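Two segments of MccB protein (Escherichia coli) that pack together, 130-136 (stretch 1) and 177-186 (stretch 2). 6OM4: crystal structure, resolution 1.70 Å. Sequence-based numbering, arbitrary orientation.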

ATOM      1  N   VAL A 130      -1.380   9.226  -0.747  1.00 13.64           N
ATOM      2  CA  VAL A 130      -1.805   8.008  -1.460  1.00 12.81           C
ATOM      3  C   VAL A 130      -2.028   8.335  -2.937  1.00 13.11           C
ATOM      4  O   VAL A 130      -1.560   7.587  -3.811  1.00 12.64           O
ATOM      5  CB  VAL A 130      -3.087   7.406  -0.834  1.00 13.85           C
ATOM      6  CG1 VAL A 130      -3.685   6.269  -1.669  1.00 15.20           C
ATOM      7  CG2 VAL A 130      -2.820   6.943   0.571  1.00 14.05           C
ATOM      8  N   SER A 131      -2.794   9.389  -3.221  1.00 13.30           N
ATOM      9  CA  SER A 131      -3.137   9.714  -4.617  1.00 14.07           C
ATOM     10  C   SER A 131      -1.886   9.870  -5.498  1.00 15.32           C
ATOM     11  O   SER A 131      -1.884   9.406  -6.638  1.00 13.97           O
ATOM     12  CB  SER A 131      -4.069  10.911  -4.723  1.00 14.96           C
ATOM     13  OG  SER A 131      -3.398  12.127  -4.428  1.00 14.82           O
ATOM     14  N   VAL A 132      -0.835  10.551  -5.018  1.00 13.40           N
ATOM     15  CA  VAL A 132       0.284  10.818  -5.871  1.00 14.64           C
ATOM     16  C   VAL A 132       1.077   9.521  -6.096  1.00 14.77           C
ATOM     17  O   VAL A 132       1.608   9.303  -7.169  1.00 15.52           O
ATOM     18  CB  VAL A 132       1.160  11.974  -5.354  1.00 14.27           C
ATOM     19  CG1 VAL A 132       1.946  11.628  -4.077  1.00 15.52           C
ATOM     20  CG2 VAL A 132       2.070  12.435  -6.467  1.00 15.28           C
ATOM     21  N   ILE A 133       1.168   8.664  -5.086  1.00 13.02           N
ATOM     22  CA  ILE A 133       1.827   7.378  -5.324  1.00 13.18           C
ATOM     23  C   ILE A 133       1.065   6.610  -6.401  1.00 13.71           C
ATOM     24  O   ILE A 133       1.676   6.008  -7.318  1.00 14.55           O
ATOM     25  CB  ILE A 133       1.918   6.543  -4.026  1.00 12.92           C
ATOM     26  CG1 ILE A 133       2.873   7.208  -3.042  1.00 13.36           C
ATOM     27  CG2 ILE A 133       2.337   5.129  -4.357  1.00 13.46           C
ATOM     28  CD1 ILE A 133       2.704   6.793  -1.616  1.00 14.15           C
ATOM     29  N   LEU A 134      -0.263   6.556  -6.281  1.00 13.23           N
ATOM     30  CA  LEU A 134      -1.035   5.745  -7.208  1.00 13.73           C
ATOM     31  C   LEU A 134      -0.934   6.349  -8.618  1.00 14.26           C
ATOM     32  O   LEU A 134      -0.783   5.614  -9.603  1.00 13.30           O
ATOM     33  CB  LEU A 134      -2.492   5.614  -6.739  1.00 14.70           C
ATOM     34  CG  LEU A 134      -2.726   4.931  -5.386  1.00 15.48           C
ATOM     35  CD1 LEU A 134      -4.232   4.725  -5.147  1.00 16.79           C
ATOM     36  CD2 LEU A 134      -2.024   3.569  -5.310  1.00 15.63           C
ATOM     37  N   ALA A 135      -1.014   7.679  -8.734  1.00 14.90           N
ATOM     38  CA  ALA A 135      -0.955   8.324 -10.033  1.00 15.08           C
ATOM     39  C   ALA A 135       0.395   8.026 -10.690  1.00 15.93           C
ATOM     40  O   ALA A 135       0.475   7.680 -11.860  1.00 17.35           O
ATOM     41  CB  ALA A 135      -1.189   9.806  -9.888  1.00 16.05           C
ATOM     42  N   THR A 136       1.490   8.139  -9.927  1.00 15.38           N
ATOM     43  CA  THR A 136       2.768   8.003 -10.555  1.00 16.04           C
ATOM     44  C   THR A 136       3.138   6.529 -10.759  1.00 16.91           C
ATOM     45  O   THR A 136       4.051   6.283 -11.524  1.00 18.23           O
ATOM     46  CB  THR A 136       3.850   8.779  -9.808  1.00 15.41           C
ATOM     47  OG1 THR A 136       3.911   8.289  -8.471  1.00 16.07           O
ATOM     48  CG2 THR A 136       3.548  10.259  -9.800  1.00 15.21           C
TER
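Stretch 2 (177-186) ELLKRNSEIS

Packing of residues 177-186 of MccB on the helix formed by residues 130-136. Stretch 1 is helical throughout, continuing a helix that begins earlier in the chain, and Ala135 N donates to Ser131 O at 2.9 Å as one of its regular backbone hydrogen bonds. Stretch 2 enters as the last part of a second helix and then leaves it through a turn. The two helices run in roughly the same direction, with 28° between their N-to-C vectors (signed crossing angle -28°) and a closest axial approach of 9.4 Å. The register is marked by two close CA pairs: Val132 CA lies 6.1 Å from Leu178 CA, and Thr136 CA lies 5.9 Å from Asn182 CA. Together the stretches bury 342 Å², counted over both sides.

Glu177 makes no contact with stretch 1; its carboxylate is engaged within its own stretch. Glu177 OE1 accepts from Arg181 NH1 at 2.8 Å and Glu177 OE2 from Lys180 NZ at 3.0 Å, both salt bridges. Leu178 is the main apolar contact of the helical part. Its CA-to-CB bond points sideways, but with chi1 m and chi2 t the end of the side chain comes nearer, and its CD2 methyl rests on the backbone and side chains of one helical turn. Leu178 CD2 lies 3.6 Å from Val132 CA, 3.7 Å from Ser131 O and 3.8 Å from Ala135 CB. The Ala135 CA-to-CB bond points toward stretch 2, and its methyl is one of the surfaces against which Leu178 CD2 packs.

Leu179 and Lys180 do not touch stretch 1. Arg181 does, most closely through the aliphatic part of its side chain: Arg181 CD is 3.5 Å from Val132 CG2, and Arg181 CB is 3.9 Å from Thr136 CG2. The guanidinium lies oblique to the valine methyl and is also bonded within its own stretch, Arg181 NH1 donating to Glu177 O at 3.0 Å. On the facing helix Thr136 turns its hydroxyl to its own backbone, OG1 donating to Val132 O at 2.8 Å, while its methyl meets the arginine.

Asn182 supplies the one hydrogen bond between the stretches. Its backbone is extended (phi/psi -146/101), its CA-to-CB bond points toward stretch 1, and Asn182 ND2 donates to Ala135 O at 2.9 Å with an N-H...O angle of 147°. The other end of the amide works within the turn: Asn182 OD1 accepts from Glu184 N at 3.0 Å. One side chain thus ties the turn both to the neighbouring helix and to itself.

A type I turn spans Asn182 to Ile185, and its two central residues, Ser183 and Glu184, are exposed and stay clear of stretch 1. Ile185 returns to it. Its CA-to-CB bond points toward the helix and, with chi1 p and chi2 t, Ile185 CD1 reaches Ala135 CB at 3.5 Å, so that Ala135 is contacted by both Leu178 and Ile185. Ser186 lies beyond the contact.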

ATOM      1  N   GLU A 177      -2.207  18.709  -9.792  1.00 16.77           N
ATOM      2  CA  GLU A 177      -0.869  18.253  -9.438  1.00 16.79           C
ATOM      3  C   GLU A 177      -0.627  16.796  -9.873  1.00 16.55           C
ATOM      4  O   GLU A 177       0.481  16.449 -10.210  1.00 15.28           O
ATOM      5  CB  GLU A 177      -0.650  18.513  -7.947  1.00 17.20           C
ATOM      6  CG  GLU A 177      -0.549  20.001  -7.655  1.00 17.28           C
ATOM      7  CD  GLU A 177       0.571  20.738  -8.380  1.00 18.37           C
ATOM      8  OE1 GLU A 177       1.714  20.196  -8.483  1.00 18.26           O
ATOM      9  OE2 GLU A 177       0.285  21.879  -8.863  1.00 21.09           O
ATOM     10  N   LEU A 178      -1.674  15.963  -9.872  1.00 17.31           N
ATOM     11  CA  LEU A 178      -1.570  14.594 -10.284  1.00 16.13           C
ATOM     12  C   LEU A 178      -1.312  14.576 -11.788  1.00 16.33           C
ATOM     13  O   LEU A 178      -0.487  13.839 -12.267  1.00 17.26           O
ATOM     14  CB  LEU A 178      -2.843  13.800  -9.945  1.00 16.00           C
ATOM     15  CG  LEU A 178      -3.120  13.482  -8.466  1.00 16.88           C
ATOM     16  CD1 LEU A 178      -4.261  12.492  -8.354  1.00 18.25           C
ATOM     17  CD2 LEU A 178      -1.881  12.944  -7.771  1.00 16.57           C
ATOM     18  N   LEU A 179      -2.052  15.395 -12.543  1.00 16.30           N
ATOM     19  CA  LEU A 179      -1.913  15.389 -14.001  1.00 17.97           C
ATOM     20  C   LEU A 179      -0.596  16.059 -14.420  1.00 17.29           C
ATOM     21  O   LEU A 179      -0.053  15.758 -15.484  1.00 18.54           O
ATOM     22  CB  LEU A 179      -3.134  16.042 -14.637  1.00 18.80           C
ATOM     23  CG  LEU A 179      -4.429  15.240 -14.521  1.00 20.65           C
ATOM     24  CD1 LEU A 179      -5.609  16.002 -15.125  1.00 22.72           C
ATOM     25  CD2 LEU A 179      -4.320  13.880 -15.192  1.00 21.85           C
ATOM     26  N   LYS A 180      -0.022  16.920 -13.574  1.00 16.87           N
ATOM     27  CA  LYS A 180       1.304  17.441 -13.898  1.00 18.72           C
ATOM     28  C   LYS A 180       2.377  16.354 -13.785  1.00 19.27           C
ATOM     29  O   LYS A 180       3.446  16.474 -14.413  1.00 18.28           O
ATOM     30  CB  LYS A 180       1.684  18.600 -12.991  1.00 19.55           C
ATOM     31  CG  LYS A 180       0.990  19.888 -13.395  1.00 21.44           C
ATOM     32  CD  LYS A 180       1.038  20.922 -12.297  1.00 25.15           C
ATOM     33  CE  LYS A 180       2.426  21.155 -11.723  1.00 29.58           C
ATOM     34  NZ  LYS A 180       2.461  22.349 -10.835  1.00 31.70           N
ATOM     35  N   ARG A 181       2.121  15.362 -12.918  1.00 17.46           N
ATOM     36  CA  ARG A 181       3.044  14.279 -12.630  1.00 17.46           C
ATOM     37  C   ARG A 181       2.860  13.084 -13.553  1.00 16.90           C
ATOM     38  O   ARG A 181       3.864  12.424 -13.861  1.00 17.47           O
ATOM     39  CB  ARG A 181       2.923  13.871 -11.163  1.00 16.06           C
ATOM     40  CG  ARG A 181       3.616  14.887 -10.279  1.00 16.77           C
ATOM     41  CD  ARG A 181       3.219  14.794  -8.826  1.00 17.07           C
ATOM     42  NE  ARG A 181       3.980  15.766  -8.041  1.00 17.63           N
ATOM     43  CZ  ARG A 181       3.746  17.072  -7.975  1.00 18.84           C
ATOM     44  NH1 ARG A 181       2.705  17.609  -8.594  1.00 17.60           N
ATOM     45  NH2 ARG A 181       4.546  17.856  -7.264  1.00 18.10           N
ATOM     46  N   ASN A 182       1.624  12.802 -13.945  1.00 17.12           N
ATOM     47  CA  ASN A 182       1.332  11.727 -14.881  1.00 17.58           C
ATOM     48  C   ASN A 182       0.133  12.114 -15.759  1.00 18.29           C
ATOM     49  O   ASN A 182      -1.019  11.996 -15.352  1.00 21.69           O
ATOM     50  CB  ASN A 182       1.102  10.387 -14.180  1.00 18.63           C
ATOM     51  CG  ASN A 182       1.140   9.236 -15.146  1.00 18.34           C
ATOM     52  OD1 ASN A 182       1.039   9.464 -16.354  1.00 18.37           O
ATOM     53  ND2 ASN A 182       1.381   8.035 -14.635  1.00 17.67           N
ATOM     54  N   SER A 183       0.414  12.539 -16.981  1.00 18.61           N
ATOM     55  CA  SER A 183      -0.623  13.044 -17.852  1.00 21.53           C
ATOM     56  C   SER A 183      -1.271  11.900 -18.639  1.00 23.05           C
ATOM     57  O   SER A 183      -2.182  12.161 -19.414  1.00 22.82           O
ATOM     58  CB  SER A 183      -0.101  14.097 -18.757  1.00 19.76           C
ATOM     59  OG  SER A 183       0.995  13.613 -19.498  1.00 21.69           O
ATOM     60  N   GLU A 184      -0.837  10.662 -18.390  1.00 22.99           N
ATOM     61  CA  GLU A 184      -1.339   9.455 -19.091  1.00 26.36           C
ATOM     62  C   GLU A 184      -2.573   8.870 -18.361  1.00 25.57           C
ATOM     63  O   GLU A 184      -3.200   7.967 -18.891  1.00 27.19           O
ATOM     64  CB  GLU A 184      -0.214   8.416 -19.242  1.00 26.15           C
ATOM     65  CG  GLU A 184       1.028   8.935 -19.993  1.00 30.92           C
ATOM     66  CD  GLU A 184       2.256   8.023 -20.124  1.00 37.67           C
ATOM     67  OE1 GLU A 184       2.099   6.769 -20.095  1.00 41.76           O
ATOM     68  OE2 GLU A 184       3.403   8.568 -20.233  1.00 40.99           O
ATOM     69  N   ILE A 185      -2.931   9.369 -17.168  1.00 23.25           N
ATOM     70  CA  ILE A 185      -4.034   8.802 -16.399  1.00 23.95           C
ATOM     71  C   ILE A 185      -5.246   9.735 -16.458  1.00 23.48           C
ATOM     72  O   ILE A 185      -5.176  10.834 -16.984  1.00 22.71           O
ATOM     73  CB  ILE A 185      -3.620   8.513 -14.943  1.00 25.41           C
ATOM     74  CG1 ILE A 185      -3.451   9.814 -14.155  1.00 25.03           C
ATOM     75  CG2 ILE A 185      -2.387   7.632 -14.903  1.00 26.10           C
ATOM     76  CD1 ILE A 185      -3.259   9.608 -12.700  1.00 25.62           C
ATOM     77  N   SER A 186      -6.357   9.252 -15.900  1.00 21.12           N
ATOM     78  CA  SER A 186      -7.628   9.977 -15.837  1.00 21.00           C
ATOM     79  C   SER A 186      -7.929  10.317 -14.381  1.00 21.74           C
ATOM     80  O   SER A 186      -7.859   9.408 -13.528  1.00 20.26           O
ATOM     81  CB  SER A 186      -8.715   9.115 -16.437  1.00 23.50           C
ATOM     82  OG  SER A 186      -9.947   9.821 -16.461  1.00 28.00           O
TER